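Local coordinates for DegV family protein (Streptococcus agalactiae, PDB 3LUP), which binds a long-chain fatty acid, here elaidic acid, and may take part in lipid transport or fatty acid metabolism, at residues Ile232-Ser237 and Leu259-Phe264; Lys157-Ile162 and Phe279-Lys284; Thr12-Pro17 and Ala125-Leu130; Ile220-Thr225 and Ala251-Lys256. One frame throughout, in Å; residues are numbered along the deposited sequence.

Contact 1 (Ile232-Ser237 and Leu259-Phe264); sequences IAIIHS and LEIVSF
Over one face of the Phe264 ring sits Ile235 CG2, 3.3 Å from the ring centroid and 12° off the normal, a CH-pi contact; Ser237 N lies at the ring edge, in its plane. The imidazole of His236 has Ser263 OG over one face and Ile261 CG2 at its edge, CD2 to CG2 3.8 Å, while its ND1 is hydrogen-bonded to Ala239. Water 1 is hydrogen-bonded to Ser263 OG and gives a weak bond to His236 O. Ile235 and Val262 lie side by side on the same face of the sheet as Ala233, CG1 to CG2 3.6 Å. On the face of Ile232 and Ile234, Leu259 CG stands anti to its backbone N (chi1 -161°), and CD1 touches Ile232 CG2 at 3.7 Å. Beta-branched residues suit these strands, since their extended backbone leaves room for two branches at CB. Between the backbones run five hydrogen bonds in parallel register, the shortest from Ile234 N to Glu260 O, 2.8 Å. Helix 240-252 packs on Ile234 and Leu259. Strand 230-236, that helix and edge strand 259-263 form a beta-alpha-beta crossover; the face bearing Ile235, with Phe264 just past the strand end, lines the elaidic acid pocket.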
loop_
_atom_site.group_PDB
_atom_site.type_symbol
_atom_site.label_atom_id
_atom_site.label_comp_id
_atom_site.label_asym_id
_atom_site.label_seq_id
_atom_site.Cartn_x
_atom_site.Cartn_y
_atom_site.Cartn_z
ATOM N N ILE A 232 10.406 -5.008 7.652
ATOM C CA ILE A 232 9.492 -6.057 7.159
ATOM C C ILE A 232 8.121 -6.035 7.860
ATOM O O ILE A 232 8.040 -5.951 9.089
ATOM C CB ILE A 232 10.095 -7.490 7.259
ATOM C CG1 ILE A 232 11.551 -7.503 6.808
ATOM C CG2 ILE A 232 9.292 -8.484 6.415
ATOM C CD1 ILE A 232 12.292 -8.755 7.203
ATOM N N ALA A 233 7.052 -6.122 7.069
ATOM C CA ALA A 233 5.700 -6.035 7.590
ATOM C C ALA A 233 4.907 -7.255 7.142
ATOM O O ALA A 233 4.866 -7.560 5.949
ATOM C CB ALA A 233 5.029 -4.748 7.091
ATOM N N ILE A 234 4.304 -7.967 8.093
ATOM C CA ILE A 234 3.302 -8.966 7.756
ATOM C C ILE A 234 1.942 -8.296 7.902
ATOM O O ILE A 234 1.637 -7.686 8.932
ATOM C CB ILE A 234 3.358 -10.184 8.669
ATOM C CG1 ILE A 234 4.758 -10.788 8.666
ATOM C CG2 ILE A 234 2.314 -11.218 8.231
ATOM C CD1 ILE A 234 5.018 -11.691 9.860
ATOM N N ILE A 235 1.130 -8.390 6.862
ATOM C CA ILE A 235 -0.118 -7.645 6.816
ATOM C C ILE A 235 -1.239 -8.621 6.490
ATOM O O ILE A 235 -1.064 -9.485 5.645
ATOM C CB ILE A 235 -0.057 -6.519 5.760
ATOM C CG1 ILE A 235 1.312 -5.827 5.791
ATOM C CG2 ILE A 235 -1.186 -5.515 5.976
ATOM C CD1 ILE A 235 1.914 -5.600 4.423
ATOM N N HIS A 236 -2.375 -8.500 7.168
ATOM C CA HIS A 236 -3.465 -9.428 6.964
ATOM C C HIS A 236 -4.828 -8.766 7.061
ATOM O O HIS A 236 -4.991 -7.743 7.739
ATOM C CB HIS A 236 -3.375 -10.568 7.980
ATOM C CG HIS A 236 -3.623 -10.136 9.384
ATOM N ND1 HIS A 236 -4.852 -10.262 9.992
ATOM C CD2 HIS A 236 -2.813 -9.541 10.289
ATOM C CE1 HIS A 236 -4.783 -9.782 11.221
ATOM N NE2 HIS A 236 -3.555 -9.342 11.427
ATOM N N SER A 237 -5.810 -9.356 6.386
ATOM C CA SER A 237 -7.198 -8.928 6.534
ATOM C C SER A 237 -7.965 -9.978 7.347
ATOM O O SER A 237 -8.594 -10.877 6.793
ATOM C CB SER A 237 -7.847 -8.659 5.168
ATOM O OG SER A 237 -7.786 -9.809 4.328
ATOM N N LEU A 259 10.414 -6.950 12.212
ATOM C CA LEU A 259 9.217 -7.679 11.811
ATOM C C LEU A 259 8.021 -7.230 12.651
ATOM O O LEU A 259 8.044 -7.310 13.885
ATOM C CB LEU A 259 9.470 -9.175 11.964
ATOM C CG LEU A 259 8.622 -10.214 11.259
ATOM C CD1 LEU A 259 8.609 -9.988 9.762
ATOM C CD2 LEU A 259 9.199 -11.570 11.577
ATOM N N GLU A 260 6.992 -6.741 11.970
ATOM C CA GLU A 260 5.819 -6.181 12.612
ATOM C C GLU A 260 4.584 -6.775 11.960
ATOM O O GLU A 260 4.578 -7.010 10.750
ATOM C CB GLU A 260 5.821 -4.657 12.452
ATOM C CG GLU A 260 4.887 -3.912 13.424
ATOM C CD GLU A 260 4.794 -2.386 13.180
ATOM O OE1 GLU A 260 5.144 -1.913 12.058
ATOM O OE2 GLU A 260 4.346 -1.671 14.123
ATOM N N ILE A 261 3.550 -7.034 12.758
ATOM C CA ILE A 261 2.254 -7.470 12.217
ATOM C C ILE A 261 1.243 -6.315 12.235
ATOM O O ILE A 261 1.015 -5.667 13.269
ATOM C CB ILE A 261 1.670 -8.730 12.930
ATOM C CG1 ILE A 261 2.646 -9.921 12.839
ATOM C CG2 ILE A 261 0.327 -9.113 12.312
ATOM C CD1 ILE A 261 2.370 -11.093 13.796
ATOM N N VAL A 262 0.658 -6.048 11.071
ATOM C CA VAL A 262 -0.282 -4.948 10.906
ATOM C C VAL A 262 -1.444 -5.405 10.043
ATOM O O VAL A 262 -1.311 -6.358 9.263
ATOM C CB VAL A 262 0.377 -3.699 10.256
ATOM C CG1 VAL A 262 1.459 -3.141 11.149
ATOM C CG2 VAL A 262 0.925 -3.999 8.851
ATOM N N SER A 263 -2.572 -4.712 10.184
ATOM C CA SER A 263 -3.776 -5.015 9.427
ATOM C C SER A 263 -3.984 -4.186 8.165
ATOM O O SER A 263 -3.434 -3.082 8.034
ATOM C CB SER A 263 -4.984 -4.859 10.323
ATOM O OG SER A 263 -5.085 -6.021 11.105
ATOM N N PHE A 264 -4.781 -4.745 7.246
ATOM C CA PHE A 264 -5.332 -3.992 6.130
ATOM C C PHE A 264 -6.587 -3.254 6.611
ATOM O O PHE A 264 -7.177 -3.621 7.637
ATOM C CB PHE A 264 -5.698 -4.918 4.959
ATOM C CG PHE A 264 -4.510 -5.584 4.281
ATOM C CD1 PHE A 264 -3.573 -4.833 3.555
ATOM C CD2 PHE A 264 -4.355 -6.970 4.326
ATOM C CE1 PHE A 264 -2.479 -5.463 2.901
ATOM C CE2 PHE A 264 -3.273 -7.597 3.702
ATOM C CZ PHE A 264 -2.335 -6.844 2.983
HETATM O O HOH W 1 -7.080 -7.697 10.418
#

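Contact 2 (Lys157-Ile162 and Phe279-Lys284); sequences KIEGFI and FGITPK. With ELA (Elaidic acid), chain B.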
loop_
_atom_site.group_PDB
_atom_site.type_symbol
_atom_site.label_atom_id
_atom_site.label_comp_id
_atom_site.label_asym_id
_atom_site.label_seq_id
_atom_site.Cartn_x
_atom_site.Cartn_y
_atom_site.Cartn_z
ATOM N N LYS A 157 13.380 -1.122 -4.396
ATOM C CA LYS A 157 13.757 -2.276 -3.594
ATOM C C LYS A 157 12.576 -2.829 -2.822
ATOM O O LYS A 157 12.611 -3.971 -2.395
ATOM C CB LYS A 157 14.918 -1.957 -2.649
ATOM C CG LYS A 157 16.137 -1.263 -3.279
ATOM C CD LYS A 157 16.788 -2.032 -4.429
ATOM C CE LYS A 157 17.753 -3.089 -3.943
ATOM N NZ LYS A 157 18.413 -3.818 -5.077
ATOM N N ILE A 158 11.531 -2.018 -2.666
ATOM C CA ILE A 158 10.289 -2.442 -2.029
ATOM C C ILE A 158 9.702 -3.662 -2.749
ATOM O O ILE A 158 9.802 -3.787 -3.969
ATOM C CB ILE A 158 9.265 -1.286 -1.973
ATOM C CG1 ILE A 158 9.655 -0.281 -0.893
ATOM C CG2 ILE A 158 7.860 -1.789 -1.668
ATOM C CD1 ILE A 158 9.149 1.101 -1.144
ATOM N N GLU A 159 9.114 -4.569 -1.981
ATOM C CA GLU A 159 8.505 -5.773 -2.511
ATOM C C GLU A 159 7.223 -5.995 -1.745
ATOM O O GLU A 159 7.150 -5.669 -0.557
ATOM C CB GLU A 159 9.414 -6.985 -2.281
ATOM C CG GLU A 159 10.804 -6.911 -2.950
ATOM C CD GLU A 159 10.771 -6.978 -4.494
ATOM O OE1 GLU A 159 9.843 -7.607 -5.087
ATOM O OE2 GLU A 159 11.696 -6.402 -5.109
ATOM N N GLY A 160 6.224 -6.568 -2.407
ATOM C CA GLY A 160 4.958 -6.874 -1.768
ATOM C C GLY A 160 4.425 -8.187 -2.292
ATOM O O GLY A 160 4.084 -8.292 -3.467
ATOM N N PHE A 161 4.369 -9.192 -1.421
ATOM C CA PHE A 161 3.893 -10.524 -1.779
ATOM C C PHE A 161 2.622 -10.870 -1.003
ATOM O O PHE A 161 2.485 -10.492 0.148
ATOM C CB PHE A 161 4.996 -11.547 -1.522
ATOM C CG PHE A 161 6.092 -11.533 -2.567
ATOM C CD1 PHE A 161 6.212 -12.585 -3.488
ATOM C CD2 PHE A 161 6.990 -10.473 -2.647
ATOM C CE1 PHE A 161 7.206 -12.580 -4.471
ATOM C CE2 PHE A 161 8.001 -10.467 -3.628
ATOM C CZ PHE A 161 8.103 -11.525 -4.543
ATOM N N ILE A 162 1.702 -11.588 -1.643
ATOM C CA ILE A 162 0.363 -11.816 -1.097
ATOM C C ILE A 162 -0.114 -13.232 -1.339
ATOM O O ILE A 162 0.146 -13.815 -2.383
ATOM C CB ILE A 162 -0.715 -10.890 -1.756
ATOM C CG1 ILE A 162 -0.147 -9.506 -2.117
ATOM C CG2 ILE A 162 -1.972 -10.789 -0.872
ATOM C CD1 ILE A 162 -0.829 -8.883 -3.341
ATOM N N PHE A 279 3.188 -9.907 2.771
ATOM C CA PHE A 279 4.263 -9.162 3.397
ATOM C C PHE A 279 4.667 -7.992 2.504
ATOM O O PHE A 279 4.416 -8.002 1.294
ATOM C CB PHE A 279 5.466 -10.049 3.783
ATOM C CG PHE A 279 6.291 -10.523 2.614
ATOM C CD1 PHE A 279 6.141 -11.819 2.126
ATOM C CD2 PHE A 279 7.222 -9.693 2.024
ATOM C CE1 PHE A 279 6.899 -12.280 1.051
ATOM C CE2 PHE A 279 7.986 -10.132 0.952
ATOM C CZ PHE A 279 7.825 -11.436 0.459
ATOM N N GLY A 280 5.279 -6.982 3.116
ATOM C CA GLY A 280 5.909 -5.906 2.372
ATOM C C GLY A 280 7.232 -5.585 3.030
ATOM O O GLY A 280 7.313 -5.567 4.272
ATOM N N ILE A 281 8.261 -5.361 2.203
ATOM C CA ILE A 281 9.567 -4.915 2.683
ATOM C C ILE A 281 9.918 -3.527 2.138
ATOM O O ILE A 281 9.512 -3.153 1.028
ATOM C CB ILE A 281 10.716 -5.929 2.376
ATOM C CG1 ILE A 281 11.093 -5.909 0.886
ATOM C CG2 ILE A 281 10.386 -7.348 2.935
ATOM C CD1 ILE A 281 12.250 -6.810 0.505
ATOM N N THR A 282 10.665 -2.775 2.938
ATOM C CA THR A 282 11.101 -1.445 2.577
ATOM C C THR A 282 12.530 -1.300 3.054
ATOM O O THR A 282 12.830 -1.681 4.186
ATOM C CB THR A 282 10.260 -0.355 3.287
ATOM O OG1 THR A 282 8.879 -0.594 3.041
ATOM C CG2 THR A 282 10.608 1.025 2.781
ATOM N N PRO A 283 13.416 -0.735 2.202
ATOM C CA PRO A 283 14.783 -0.460 2.624
ATOM C C PRO A 283 14.799 0.462 3.839
ATOM O O PRO A 283 13.991 1.381 3.931
ATOM C CB PRO A 283 15.372 0.286 1.428
ATOM C CG PRO A 283 14.500 -0.067 0.286
ATOM C CD PRO A 283 13.155 -0.258 0.827
ATOM N N LYS A 284 15.704 0.210 4.772
ATOM C CA LYS A 284 15.933 1.164 5.837
ATOM C C LYS A 284 16.548 2.451 5.298
ATOM O O LYS A 284 17.415 2.440 4.418
ATOM C CB LYS A 284 16.795 0.573 6.947
ATOM C CG LYS A 284 16.018 -0.354 7.829
ATOM C CD LYS A 284 16.819 -0.802 9.012
ATOM C CE LYS A 284 16.158 -2.015 9.611
ATOM N NZ LYS A 284 16.794 -2.399 10.881
HETATM C CA ELA B . -9.651 2.915 -7.999
HETATM C C ELA B . -10.880 2.850 -8.912
HETATM O O ELA B . -11.742 1.926 -8.843
HETATM C C3 ELA B . -9.988 3.069 -6.517
HETATM C C4 ELA B . -8.750 3.435 -5.705
HETATM C C5 ELA B . -8.470 2.437 -4.563
HETATM C C6 ELA B . -7.665 1.227 -5.056
HETATM C C7 ELA B . -7.627 0.000 -4.152
HETATM C C8 ELA B . -6.836 -1.124 -4.831
HETATM C C9 ELA B . -6.036 -1.938 -3.823
HETATM C C10 ELA B . -5.404 -3.230 -4.181
HETATM C C11 ELA B . -5.120 -4.250 -3.096
HETATM C C12 ELA B . -3.701 -4.800 -3.162
HETATM C C13 ELA B . -2.824 -4.351 -2.006
HETATM C C14 ELA B . -1.766 -5.376 -1.623
HETATM C C15 ELA B . -0.989 -4.892 -0.390
HETATM C C16 ELA B . 0.294 -5.680 -0.116
HETATM C C17 ELA B . 1.524 -4.784 -0.223
HETATM C C18 ELA B . 2.589 -5.129 0.810
HETATM O OXT ELA B . -11.029 3.739 -9.782
#
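Phe161 and Phe279 lie side by side and point the same way from an antiparallel hydrogen-bonded pair. Their planes are nearly parallel, 10° apart, but slid so far that the rings barely overlap, with centroids 5.1 Å from each other. Phe279 CG takes the crowded position between backbone N and carbonyl carbon (chi1 72°), and the ring beyond it receives Phe161 CB over one face, CB to CE1 3.3 Å. Helix 210-224 packs on both rings, a place suited to broad apolar groups. Glu159 and Ile281 also run alongside each other: CB and CG of the glutamate lie against CG1 and CD1 of the isoleucine, and the carboxylate turns off from the neighbouring strand. Strands 159-162 and 279-283 are central neighbours in the mixed six-stranded sheet, joined by backbone bonds such as Phe279 N to Phe161 O, 2.8 Å. On the opposite face, Gly160 and Gly280, with no side chains, leave the surface of the strands to the lipid tail, whose terminal C18 is 3.8 Å from Gly280 CA and 3.9 Å from Gly160 CA. Where the strand pairing ends, Pro283 crosses Lys157 at about a right angle, CG to CB 3.5 Å, and Lys157 NZ forms a salt bridge with Asp227.

Contact 3 (Thr12-Pro17 and Ala125-Leu130); sequences TSAYLP and APQGNL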
loop_
_atom_site.group_PDB
_atom_site.type_symbol
_atom_site.label_atom_id
_atom_site.label_comp_id
_atom_site.label_asym_id
_atom_site.label_seq_id
_atom_site.Cartn_x
_atom_site.Cartn_y
_atom_site.Cartn_z
ATOM N N THR A 12 -5.166 7.104 2.436
ATOM C CA THR A 12 -5.437 6.228 3.567
ATOM C C THR A 12 -5.082 4.750 3.320
ATOM O O THR A 12 -5.175 3.940 4.244
ATOM C CB THR A 12 -6.889 6.337 4.032
ATOM O OG1 THR A 12 -7.743 5.925 2.967
ATOM C CG2 THR A 12 -7.221 7.764 4.421
ATOM N N SER A 13 -4.646 4.405 2.106
ATOM C CA SER A 13 -4.181 3.044 1.834
ATOM C C SER A 13 -2.773 2.813 2.375
ATOM O O SER A 13 -2.351 1.677 2.550
ATOM C CB SER A 13 -4.243 2.720 0.337
ATOM O OG SER A 13 -3.069 3.152 -0.351
ATOM N N ALA A 14 -2.040 3.892 2.626
ATOM C CA ALA A 14 -0.705 3.804 3.233
ATOM C C ALA A 14 -0.838 3.462 4.705
ATOM O O ALA A 14 -1.667 4.038 5.404
ATOM C CB ALA A 14 0.020 5.106 3.076
ATOM N N TYR A 15 -0.048 2.516 5.184
ATOM C CA TYR A 15 -0.059 2.229 6.603
ATOM C C TYR A 15 1.074 2.988 7.257
ATOM O O TYR A 15 2.251 2.666 7.070
ATOM C CB TYR A 15 0.032 0.736 6.878
ATOM C CG TYR A 15 -0.132 0.419 8.338
ATOM C CD1 TYR A 15 -1.352 -0.021 8.838
ATOM C CD2 TYR A 15 0.931 0.575 9.233
ATOM C CE1 TYR A 15 -1.510 -0.299 10.195
ATOM C CE2 TYR A 15 0.781 0.302 10.575
ATOM C CZ TYR A 15 -0.442 -0.137 11.049
ATOM O OH TYR A 15 -0.598 -0.421 12.383
ATOM N N LEU A 16 0.699 4.009 8.018
ATOM C CA LEU A 16 1.652 4.973 8.581
ATOM C C LEU A 16 2.240 4.531 9.918
ATOM O O LEU A 16 1.485 4.233 10.856
ATOM C CB LEU A 16 1.008 6.355 8.725
ATOM C CG LEU A 16 0.623 7.068 7.425
ATOM C CD1 LEU A 16 -0.055 8.396 7.723
ATOM C CD2 LEU A 16 1.818 7.270 6.461
ATOM N N PRO A 17 3.591 4.497 10.006
ATOM C CA PRO A 17 4.281 4.196 11.273
ATOM C C PRO A 17 3.703 5.026 12.426
ATOM O O PRO A 17 3.135 6.092 12.189
ATOM C CB PRO A 17 5.740 4.595 10.985
ATOM C CG PRO A 17 5.886 4.482 9.498
ATOM C CD PRO A 17 4.539 4.765 8.898
ATOM N N ALA A 125 1.963 -0.827 4.040
ATOM C CA ALA A 125 3.053 -0.457 4.948
ATOM C C ALA A 125 4.332 0.079 4.286
ATOM O O ALA A 125 4.956 1.013 4.818
ATOM C CB ALA A 125 3.369 -1.605 5.884
ATOM N N PRO A 126 4.752 -0.520 3.146
ATOM C CA PRO A 126 5.862 0.076 2.402
ATOM C C PRO A 126 5.603 1.526 2.002
ATOM O O PRO A 126 6.518 2.352 2.071
ATOM C CB PRO A 126 5.961 -0.829 1.168
ATOM C CG PRO A 126 5.630 -2.157 1.693
ATOM C CD PRO A 126 4.470 -1.883 2.645
ATOM N N GLN A 127 4.368 1.818 1.596
ATOM C CA GLN A 127 3.968 3.173 1.257
ATOM C C GLN A 127 4.192 4.100 2.457
ATOM O O GLN A 127 4.801 5.166 2.318
ATOM C CB GLN A 127 2.498 3.202 0.836
ATOM C CG GLN A 127 2.134 4.264 -0.224
ATOM C CD GLN A 127 0.628 4.429 -0.384
ATOM O OE1 GLN A 127 -0.130 3.462 -0.326
ATOM N NE2 GLN A 127 0.189 5.655 -0.576
ATOM N N GLY A 128 3.739 3.667 3.634
ATOM C CA GLY A 128 3.781 4.475 4.839
ATOM C C GLY A 128 5.207 4.683 5.258
ATOM O O GLY A 128 5.595 5.778 5.675
ATOM N N ASN A 129 5.995 3.624 5.133
ATOM C CA ASN A 129 7.439 3.698 5.354
ATOM C C ASN A 129 8.129 4.717 4.450
ATOM O O ASN A 129 9.021 5.408 4.900
ATOM C CB ASN A 129 8.081 2.328 5.159
ATOM C CG ASN A 129 7.760 1.343 6.293
ATOM O OD1 ASN A 129 8.036 0.149 6.161
ATOM N ND2 ASN A 129 7.201 1.837 7.406
ATOM N N LEU A 130 7.702 4.821 3.190
ATOM C CA LEU A 130 8.246 5.839 2.288
ATOM C C LEU A 130 8.020 7.248 2.803
ATOM O O LEU A 130 8.908 8.090 2.744
ATOM C CB LEU A 130 7.677 5.706 0.875
ATOM C CG LEU A 130 8.215 4.526 0.063
ATOM C CD1 LEU A 130 7.435 4.400 -1.243
ATOM C CD2 LEU A 130 9.716 4.626 -0.186
#
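Tyr15 O receives a CA-H...O contact from Gly128, CA to O 3.3 Å, nearly straight at 167°. Glycine suits this position because a CB would clash with that carbonyl. The loop therefore lies directly on the helix backbone: Leu16 CD2 reaches Gly128 CA at 3.8 Å, and Pro17 sets CD 3.5 Å from Gly128 O. The proline ring crosses the Asn129 side chain obliquely, CG to ND2 3.6 Å. One turn back, Tyr15 CB rests against Ala125 CB, small enough to admit it at 4.2 Å. Gln127 extends beyond CG alongside Ala14, whose CB meets CD at 3.6 Å, and brings OE1 within 3.0 Å of Ser13 OG without a hydrogen bond between the two. In the next shell, Thr123 OG1 is hydrogen-bonded to both Ser13 OG and Gln127 OE1; Thr123 on OE1 and Leu90 O on NE2 together fix which way the amide is turned, while Asp11 OD1 holds Ser13 OG. A backbone bond between Tyr15 and Ser124 anchors the loop beside the helix start. Here the loop after strand 6-11 of the four-stranded parallel sheet docks on helix 124-138, which itself packs on the mixed sheet through Ala125 and Ala233.

Contact 4 (Ile220-Thr225 and Ala251-Lys256); sequences IVKEMT and AKAGLK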
loop_
_atom_site.group_PDB
_atom_site.type_symbol
_atom_site.label_atom_id
_atom_site.label_comp_id
_atom_site.label_asym_id
_atom_site.label_seq_id
_atom_site.Cartn_x
_atom_site.Cartn_y
_atom_site.Cartn_z
ATOM N N ILE A 220 10.779 -16.489 0.452
ATOM C CA ILE A 220 10.863 -15.358 -0.467
ATOM C C ILE A 220 11.395 -14.122 0.239
ATOM O O ILE A 220 12.227 -13.404 -0.316
ATOM C CB ILE A 220 9.506 -15.058 -1.131
ATOM C CG1 ILE A 220 9.146 -16.161 -2.130
ATOM C CG2 ILE A 220 9.565 -13.748 -1.870
ATOM C CD1 ILE A 220 7.759 -16.062 -2.714
ATOM N N VAL A 221 10.924 -13.884 1.462
ATOM C CA VAL A 221 11.449 -12.799 2.307
ATOM C C VAL A 221 12.975 -12.897 2.470
ATOM O O VAL A 221 13.684 -11.887 2.423
ATOM C CB VAL A 221 10.819 -12.810 3.726
ATOM C CG1 VAL A 221 11.481 -11.774 4.619
ATOM C CG2 VAL A 221 9.334 -12.558 3.672
ATOM N N LYS A 222 13.463 -14.125 2.643
ATOM C CA LYS A 222 14.866 -14.351 2.910
ATOM C C LYS A 222 15.687 -14.014 1.676
ATOM O O LYS A 222 16.809 -13.483 1.793
ATOM C CB LYS A 222 15.103 -15.798 3.339
ATOM C CG LYS A 222 16.400 -16.037 4.109
ATOM C CD LYS A 222 16.470 -17.474 4.647
ATOM C CE LYS A 222 17.478 -17.594 5.828
ATOM N NZ LYS A 222 17.639 -19.001 6.357
ATOM N N GLU A 223 15.118 -14.321 0.504
ATOM C CA GLU A 223 15.751 -14.015 -0.777
ATOM C C GLU A 223 15.774 -12.524 -1.012
ATOM O O GLU A 223 16.828 -11.938 -1.294
ATOM C CB GLU A 223 14.996 -14.664 -1.922
ATOM C CG GLU A 223 15.161 -16.164 -1.996
ATOM C CD GLU A 223 14.680 -16.727 -3.328
ATOM O OE1 GLU A 223 14.218 -15.922 -4.189
ATOM O OE2 GLU A 223 14.776 -17.970 -3.508
HETATM N N MSE A 224 14.595 -11.920 -0.886
HETATM C CA MSE A 224 14.399 -10.513 -1.173
HETATM C C MSE A 224 15.235 -9.580 -0.290
HETATM O O MSE A 224 15.667 -8.520 -0.748
HETATM C CB MSE A 224 12.904 -10.172 -1.087
HETATM C CG MSE A 224 12.063 -10.988 -2.064
HETATM SE SE MSE A 224 12.332 -10.523 -3.966
HETATM C CE MSE A 224 12.703 -12.303 -4.687
ATOM N N THR A 225 15.465 -9.978 0.963
ATOM C CA THR A 225 16.136 -9.117 1.938
ATOM C C THR A 225 17.631 -9.357 2.022
ATOM O O THR A 225 18.320 -8.757 2.846
ATOM C CB THR A 225 15.516 -9.249 3.346
ATOM O OG1 THR A 225 15.655 -10.598 3.812
ATOM C CG2 THR A 225 14.054 -8.869 3.317
ATOM N N ALA A 251 10.601 -15.795 12.170
ATOM C CA ALA A 251 11.304 -15.788 13.445
ATOM C C ALA A 251 12.371 -16.872 13.421
ATOM O O ALA A 251 13.531 -16.621 13.734
ATOM C CB ALA A 251 10.326 -16.009 14.607
ATOM N N LYS A 252 11.966 -18.074 13.019
ATOM C CA LYS A 252 12.882 -19.199 12.868
ATOM C C LYS A 252 14.014 -18.852 11.902
ATOM O O LYS A 252 15.161 -19.196 12.148
ATOM C CB LYS A 252 12.149 -20.472 12.405
ATOM C CG LYS A 252 13.061 -21.685 12.342
ATOM C CD LYS A 252 12.355 -22.980 11.988
ATOM C CE LYS A 252 13.336 -24.145 12.058
ATOM N NZ LYS A 252 12.670 -25.469 11.885
ATOM N N ALA A 253 13.699 -18.155 10.816
ATOM C CA ALA A 253 14.708 -17.883 9.795
ATOM C C ALA A 253 15.751 -16.825 10.227
ATOM O O ALA A 253 16.740 -16.603 9.525
ATOM C CB ALA A 253 14.048 -17.529 8.466
ATOM N N GLY A 254 15.541 -16.207 11.389
ATOM C CA GLY A 254 16.438 -15.169 11.907
ATOM C C GLY A 254 16.024 -13.718 11.668
ATOM O O GLY A 254 16.811 -12.810 11.928
ATOM N N LEU A 255 14.793 -13.492 11.195
ATOM C CA LEU A 255 14.354 -12.163 10.726
ATOM C C LEU A 255 13.364 -11.437 11.641
ATOM O O LEU A 255 12.744 -10.462 11.223
ATOM C CB LEU A 255 13.788 -12.249 9.296
ATOM C CG LEU A 255 14.704 -12.812 8.199
ATOM C CD1 LEU A 255 13.895 -13.250 7.008
ATOM C CD2 LEU A 255 15.764 -11.806 7.775
ATOM N N LYS A 256 13.244 -11.904 12.881
ATOM C CA LYS A 256 12.329 -11.365 13.898
ATOM C C LYS A 256 12.485 -9.859 14.160
ATOM O O LYS A 256 11.532 -9.186 14.549
ATOM C CB LYS A 256 12.561 -12.137 15.210
ATOM C CG LYS A 256 11.565 -11.891 16.340
ATOM C CD LYS A 256 12.218 -12.056 17.714
ATOM C CE LYS A 256 12.260 -13.519 18.182
ATOM N NZ LYS A 256 12.966 -13.688 19.479
#
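Apolar contact carries this junction: Leu255 CD1 meets Val221 CG1 at 3.7 Å, the two side chains sliding past each other in opposite directions. Leu255 CG stands anti to its carbonyl carbon (chi1 -57°), and the two methyls beyond it divide their work, CD1 going to the valine while CD2 makes a loose van der Waals contact with Thr225 OG1 at 4.1 Å. A branched leucine suits a site with two neighbours, and Leu250 of helix 240-252 touches both Leu255 and Val221. Looser contact comes from Lys222, a long chain extended beyond CG over the surface, which lays CE 3.9 Å from Ala253 O and 4.3 Å from Ala253 CB. No hydrogen bond joins the segments; polar bonding closes each helix end separately. Val221 O is gripped by two donors, Thr225 OG1 (2.7 Å) and Thr225 N (3.0 Å), from opposite faces of its plane; the hydroxyl thereby finds its acceptor in the last turn. In the other segment Gly254 adopts positive phi (98°), where a CB would jam against the preceding carbonyl, and its N bonds to Ala251 O. Two neighbouring helices on one face of the mixed sheet thus meet near their C-terminal ends, helix 240-252 finishing in a Schellman motif.

Contacts 1 and 2 belong to the same mixed sheet: strands 230-236 and 277-283 are neighbours, with Ala233 N 2.9 Å from Gly280 O, a probable hydrogen bond. Contact 4 covers one face of that sheet, Val221 CG2 reaching Phe279 CE1 at 3.6 Å. Contact 3 packs against the other face, where Ala125 CB meets Ala233 CB at 3.8 Å and Ile158 CG2 meets Pro126 CB at 3.5 Å. Contacts 3 and 4 do not touch; their nearest atoms are about 11 Å apart. Contacts 1 and 2 both supply residues of the elaidic acid pocket, whereas the side chains of Ala125 in contact 3 and Val221 in contact 4 stand about 6 and 10 Å from the ligand.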